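Local coordinates for protein pectate lyase (Paenibacillus sp. 0602, PDB 5GT5) that cleaves polygalacturonate and partly methylated pectin by endo-acting beta-elimination, as a secreted polysaccharide lyase of family 1 that probably depends on calcium, at residues 5-10 with 420-425; 236-241 with 301-306. The protein carries 1 engineered substitution. One frame throughout, in Å; residues are numbered along the deposited sequence.

Interaction 1. Residues 5-10 with 420-425; sequences ADYNLT and NARLTA
NH2 of R422 is the meeting point of this contact: it donates to OH of Y7 at 2.9 Å and to a water. In the right-handed parallel beta-helix of a family 1 polysaccharide lyase, this joins a 3-10 turn near the N-terminus to the C-terminal helix 419-423, both lying against strand 184-194. The phenol oxygen sits at the edge of the guanidinium, almost exactly in its plane, and the N-H points at it moderately straight (150°). Ring and guanidinium stand nearly upright to each other, 81° apart, so the arginine meets the hydroxyl end of Y7 without stacking on the ring. R422 gets there with CG anti to its backbone N and a bend at chi2 (69°) that carries the chain off toward the turn. Its NH1 donates to the backbone O of N427, to which OH of Y7 is weakly bonded too, while W190 and H166 meet the buried Y7 ring edge-to-face. A phenylalanine in place of Y7 could keep much of that aromatic packing but would probably leave NH2 without its protein acceptor across this contact. D6 joins through solvent, since its OD2 stays 4.5 Å from NH2 of R422, too far for a salt bridge. Two waters fill in, each donating to OD2 of D6; one accepts from NE of R422 at 2.8 Å, the other from NH2 of R422 at 2.7 Å.

Interaction 2. Residues 236-241 with 301-306; sequences IIAISG and QTRITS
I239 and I304 make the tight, buried half of this contact: CD1 of I239 comes to 3.6 Å from CG1 of I304 and also touches the CD1 methyl of that residue, the two side chains passing at a slant. F319 packs against I239 as well. I239 carries CG1 anti to its carbonyl carbon (chi1 -64°), which sends the CD1 end out from the helix to the neighbouring loop. That loop joins helix 295-301 to helix 306-314, and a type I beta turn from Q301 to I304, with N of I304 bonded to O of Q301 at 3.0 Å, presents R303 and I304 to helix 233-241. The outer half faces solvent: R303 is exposed, although it lies close on A238. It stretches straight from CG to NE past the helix, and the methyl of A238 lies over one face of its guanidinium, offset toward the rim, with CB of A238 3.4 Å from NE of R303. NH1 of R303 goes on to a salt bridge with D235, in the same helix but nearly one turn back, and this probably helps hold the arginine across A238. Between the two segments there is no hydrogen bond, so they meet through apolar contact and a guanidinium face alone, consistent with an apolar inner seam whose exposed arginine is tied by D235.

How the interactions relate
Both segments of interaction 2 fall between those of interaction 1 in the sequence: residues 5-10 come first, then 236-241 and 301-306, and finally 420-425. Their centres lie 32 Å apart, with nearest atoms about 16 Å from each other, and the two do not touch. Interaction 1 brings the N-terminal turn and the last helix, 419-423, together against strand 184-194 of the beta-helix, whereas interaction 2 ties together helices and a loop that project from it. The two are related through strand 262-271, which L423 packs against and which lies on the chain between 236-241 and 301-306. Both stand away from the residues that probably bind calcium and from the probable catalytic arginine.

Interaction 1. Residues 5-10 with 420-425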
loop_
_atom_site.group_PDB
_atom_site.type_symbol
_atom_site.label_atom_id
_atom_site.label_comp_id
_atom_site.label_asym_id
_atom_site.label_seq_id
_atom_site.Cartn_x
_atom_site.Cartn_y
_atom_site.Cartn_z
ATOM N N ALA A 5 22.072 -12.182 -3.977
ATOM C CA ALA A 5 21.474 -10.865 -3.920
ATOM C C ALA A 5 20.881 -10.458 -5.284
ATOM O O ALA A 5 20.088 -9.585 -5.323
ATOM C CB ALA A 5 22.449 -9.845 -3.472
ATOM N N ASP A 6 21.313 -11.130 -6.347
ATOM C CA ASP A 6 20.724 -10.943 -7.669
ATOM C C ASP A 6 19.226 -11.246 -7.623
ATOM O O ASP A 6 18.460 -10.809 -8.439
ATOM C CB ASP A 6 21.383 -11.838 -8.715
ATOM C CG ASP A 6 22.815 -11.527 -8.914
ATOM O OD1 ASP A 6 23.183 -10.453 -8.564
ATOM O OD2 ASP A 6 23.484 -12.393 -9.390
ATOM N N TYR A 7 18.865 -12.039 -6.634
ATOM C CA TYR A 7 17.486 -12.478 -6.451
ATOM C C TYR A 7 16.634 -11.643 -5.498
ATOM O O TYR A 7 15.473 -11.960 -5.279
ATOM C CB TYR A 7 17.453 -13.951 -6.012
ATOM C CG TYR A 7 18.135 -14.840 -7.000
ATOM C CD1 TYR A 7 17.893 -14.720 -8.335
ATOM C CD2 TYR A 7 19.043 -15.788 -6.592
ATOM C CE1 TYR A 7 18.533 -15.518 -9.245
ATOM C CE2 TYR A 7 19.652 -16.621 -7.482
ATOM C CZ TYR A 7 19.409 -16.494 -8.811
ATOM O OH TYR A 7 19.995 -17.298 -9.719
ATOM N N ASN A 8 17.199 -10.567 -4.993
ATOM C CA ASN A 8 16.448 -9.674 -4.112
ATOM C C ASN A 8 15.172 -9.146 -4.745
ATOM O O ASN A 8 15.133 -8.875 -5.949
ATOM C CB ASN A 8 17.266 -8.440 -3.706
ATOM C CG ASN A 8 18.348 -8.747 -2.711
ATOM O OD1 ASN A 8 18.535 -9.896 -2.300
ATOM N ND2 ASN A 8 19.140 -7.731 -2.403
ATOM N N LEU A 9 14.158 -8.958 -3.912
ATOM C CA LEU A 9 12.984 -8.183 -4.300
ATOM C C LEU A 9 13.400 -6.742 -4.590
ATOM O O LEU A 9 14.077 -6.108 -3.772
ATOM C CB LEU A 9 11.957 -8.219 -3.167
ATOM C CG LEU A 9 10.799 -7.222 -3.260
ATOM C CD1 LEU A 9 9.929 -7.480 -4.504
ATOM C CD2 LEU A 9 9.951 -7.376 -2.009
ATOM N N THR A 10 13.033 -6.244 -5.769
ATOM C CA THR A 10 13.241 -4.837 -6.126
ATOM C C THR A 10 11.959 -4.266 -6.717
ATOM O O THR A 10 10.973 -4.981 -6.942
ATOM C CB THR A 10 14.338 -4.682 -7.175
ATOM O OG1 THR A 10 13.857 -5.242 -8.406
ATOM C CG2 THR A 10 15.602 -5.424 -6.782
ATOM N N ASN A 420 21.010 -12.635 -22.271
ATOM C CA ASN A 420 20.430 -13.874 -22.763
ATOM C C ASN A 420 21.075 -15.097 -22.158
ATOM O O ASN A 420 20.377 -16.043 -21.749
ATOM C CB ASN A 420 20.505 -13.970 -24.286
ATOM C CG ASN A 420 19.552 -15.006 -24.832
ATOM O OD1 ASN A 420 18.367 -14.725 -25.017
ATOM N ND2 ASN A 420 20.055 -16.214 -25.088
ATOM N N ALA A 421 22.402 -15.079 -22.063
ATOM C CA ALA A 421 23.119 -16.189 -21.442
ATOM C C ALA A 421 22.718 -16.350 -19.977
ATOM O O ALA A 421 22.491 -17.474 -19.505
ATOM C CB ALA A 421 24.624 -15.982 -21.555
ATOM N N ARG A 422 22.606 -15.237 -19.255
ATOM C CA ARG A 422 22.244 -15.292 -17.829
ATOM C C ARG A 422 20.839 -15.831 -17.598
ATOM O O ARG A 422 20.634 -16.681 -16.724
ATOM C CB ARG A 422 22.391 -13.912 -17.175
ATOM C CG ARG A 422 21.961 -13.886 -15.675
ATOM C CD ARG A 422 22.959 -14.688 -14.835
ATOM N NE ARG A 422 22.577 -14.820 -13.426
ATOM C CZ ARG A 422 21.744 -15.732 -12.960
ATOM N NH1 ARG A 422 21.177 -16.605 -13.774
ATOM N NH2 ARG A 422 21.485 -15.759 -11.645
ATOM N N LEU A 423 19.874 -15.341 -18.361
ATOM C CA LEU A 423 18.489 -15.713 -18.108
ATOM C C LEU A 423 18.094 -17.077 -18.624
ATOM O O LEU A 423 17.125 -17.646 -18.133
ATOM C CB LEU A 423 17.546 -14.664 -18.694
ATOM C CG LEU A 423 17.659 -13.244 -18.124
ATOM C CD1 LEU A 423 16.482 -12.445 -18.625
ATOM C CD2 LEU A 423 17.741 -13.189 -16.575
ATOM N N THR A 424 18.833 -17.612 -19.606
ATOM C CA THR A 424 18.511 -18.938 -20.149
ATOM C C THR A 424 19.409 -20.031 -19.565
ATOM O O THR A 424 19.322 -21.186 -19.971
ATOM C CB THR A 424 18.589 -18.972 -21.696
ATOM O OG1 THR A 424 19.949 -18.751 -22.116
ATOM C CG2 THR A 424 17.684 -17.922 -22.304
ATOM N N ALA A 425 20.256 -19.664 -18.606
ATOM C CA ALA A 425 21.130 -20.646 -17.940
ATOM C C ALA A 425 20.354 -21.600 -17.045
ATOM O O ALA A 425 19.167 -21.395 -16.758
ATOM C CB ALA A 425 22.203 -19.942 -17.133
HETATM O O HOH W 1 23.495 -12.496 -12.170
HETATM O O HOH W 2 23.126 -15.167 -9.544
#

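Interaction 2. Residues 236-241 with 301-306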
loop_
_atom_site.group_PDB
_atom_site.type_symbol
_atom_site.label_atom_id
_atom_site.label_comp_id
_atom_site.label_asym_id
_atom_site.label_seq_id
_atom_site.Cartn_x
_atom_site.Cartn_y
_atom_site.Cartn_z
ATOM N N ILE A 236 -0.717 -24.513 -38.876
ATOM C CA ILE A 236 -1.603 -23.980 -37.826
ATOM C C ILE A 236 -1.032 -24.227 -36.428
ATOM O O ILE A 236 -1.082 -23.347 -35.573
ATOM C CB ILE A 236 -3.041 -24.478 -38.015
ATOM C CG1 ILE A 236 -3.586 -23.968 -39.374
ATOM C CG2 ILE A 236 -3.950 -24.123 -36.813
ATOM C CD1 ILE A 236 -4.925 -24.596 -39.727
ATOM N N ILE A 237 -0.423 -25.380 -36.205
ATOM C CA ILE A 237 0.250 -25.598 -34.935
ATOM C C ILE A 237 1.386 -24.573 -34.735
ATOM O O ILE A 237 1.511 -23.984 -33.648
ATOM C CB ILE A 237 0.797 -27.028 -34.903
ATOM C CG1 ILE A 237 -0.359 -28.010 -34.741
ATOM C CG2 ILE A 237 1.830 -27.210 -33.797
ATOM C CD1 ILE A 237 0.057 -29.441 -35.084
ATOM N N ALA A 238 2.188 -24.318 -35.762
ATOM C CA ALA A 238 3.297 -23.369 -35.617
ATOM C C ALA A 238 2.819 -21.947 -35.351
ATOM O O ALA A 238 3.391 -21.247 -34.510
ATOM C CB ALA A 238 4.178 -23.383 -36.888
ATOM N N ILE A 239 1.776 -21.521 -36.068
ATOM C CA ILE A 239 1.265 -20.159 -35.921
ATOM C C ILE A 239 0.559 -19.997 -34.556
ATOM O O ILE A 239 0.618 -18.937 -33.914
ATOM C CB ILE A 239 0.349 -19.766 -37.115
ATOM C CG1 ILE A 239 1.170 -19.740 -38.421
ATOM C CG2 ILE A 239 -0.393 -18.453 -36.823
ATOM C CD1 ILE A 239 0.345 -19.974 -39.660
ATOM N N SER A 240 -0.081 -21.058 -34.088
ATOM C CA SER A 240 -0.770 -21.041 -32.790
ATOM C C SER A 240 0.190 -21.214 -31.637
ATOM O O SER A 240 -0.233 -21.071 -30.502
ATOM C CB SER A 240 -1.804 -22.165 -32.699
ATOM O OG SER A 240 -2.787 -22.058 -33.703
ATOM N N GLY A 241 1.456 -21.514 -31.898
ATOM C CA GLY A 241 2.391 -21.785 -30.815
ATOM C C GLY A 241 2.716 -20.589 -29.961
ATOM O O GLY A 241 2.881 -20.725 -28.746
ATOM N N GLN A 301 5.329 -16.615 -39.055
ATOM C CA GLN A 301 4.723 -15.633 -39.943
ATOM C C GLN A 301 5.037 -15.916 -41.413
ATOM O O GLN A 301 4.204 -15.621 -42.269
ATOM C CB GLN A 301 5.203 -14.220 -39.559
ATOM C CG GLN A 301 4.795 -13.101 -40.534
ATOM C CD GLN A 301 3.323 -12.759 -40.501
ATOM O OE1 GLN A 301 2.887 -11.910 -39.713
ATOM N NE2 GLN A 301 2.551 -13.357 -41.407
ATOM N N THR A 302 6.201 -16.507 -41.691
ATOM C CA THR A 302 6.597 -16.785 -43.090
ATOM C C THR A 302 5.663 -17.795 -43.753
ATOM O O THR A 302 5.637 -17.895 -44.990
ATOM C CB THR A 302 8.047 -17.296 -43.217
ATOM O OG1 THR A 302 8.157 -18.628 -42.680
ATOM C CG2 THR A 302 9.043 -16.316 -42.557
ATOM N N ARG A 303 4.901 -18.544 -42.950
ATOM C CA ARG A 303 3.947 -19.524 -43.474
ATOM C C ARG A 303 2.675 -18.881 -43.977
ATOM O O ARG A 303 1.872 -19.555 -44.643
ATOM C CB ARG A 303 3.616 -20.588 -42.394
ATOM C CG ARG A 303 4.827 -21.333 -41.831
ATOM C CD ARG A 303 4.403 -22.111 -40.592
ATOM N NE ARG A 303 5.516 -22.825 -39.967
ATOM C CZ ARG A 303 5.706 -24.147 -40.062
ATOM N NH1 ARG A 303 4.867 -24.906 -40.750
ATOM N NH2 ARG A 303 6.728 -24.696 -39.429
ATOM N N ILE A 304 2.463 -17.592 -43.692
ATOM C CA ILE A 304 1.263 -16.926 -44.182
ATOM C C ILE A 304 1.656 -15.897 -45.233
ATOM O O ILE A 304 2.205 -14.864 -44.905
ATOM C CB ILE A 304 0.444 -16.217 -43.069
ATOM C CG1 ILE A 304 0.157 -17.161 -41.903
ATOM C CG2 ILE A 304 -0.878 -15.688 -43.641
ATOM C CD1 ILE A 304 -0.518 -16.458 -40.673
ATOM N N THR A 305 1.388 -16.192 -46.500
ATOM C CA THR A 305 1.697 -15.229 -47.535
ATOM C C THR A 305 0.634 -14.145 -47.577
ATOM O O THR A 305 -0.425 -14.269 -46.955
ATOM C CB THR A 305 1.764 -15.885 -48.916
ATOM O OG1 THR A 305 0.446 -16.321 -49.293
ATOM C CG2 THR A 305 2.745 -17.057 -48.927
ATOM N N SER A 306 0.901 -13.078 -48.327
ATOM C CA SER A 306 -0.040 -11.978 -48.431
ATOM C C SER A 306 -1.416 -12.433 -48.890
ATOM O O SER A 306 -2.424 -12.004 -48.341
ATOM C CB SER A 306 0.486 -10.881 -49.368
ATOM O OG SER A 306 1.749 -10.429 -48.927
#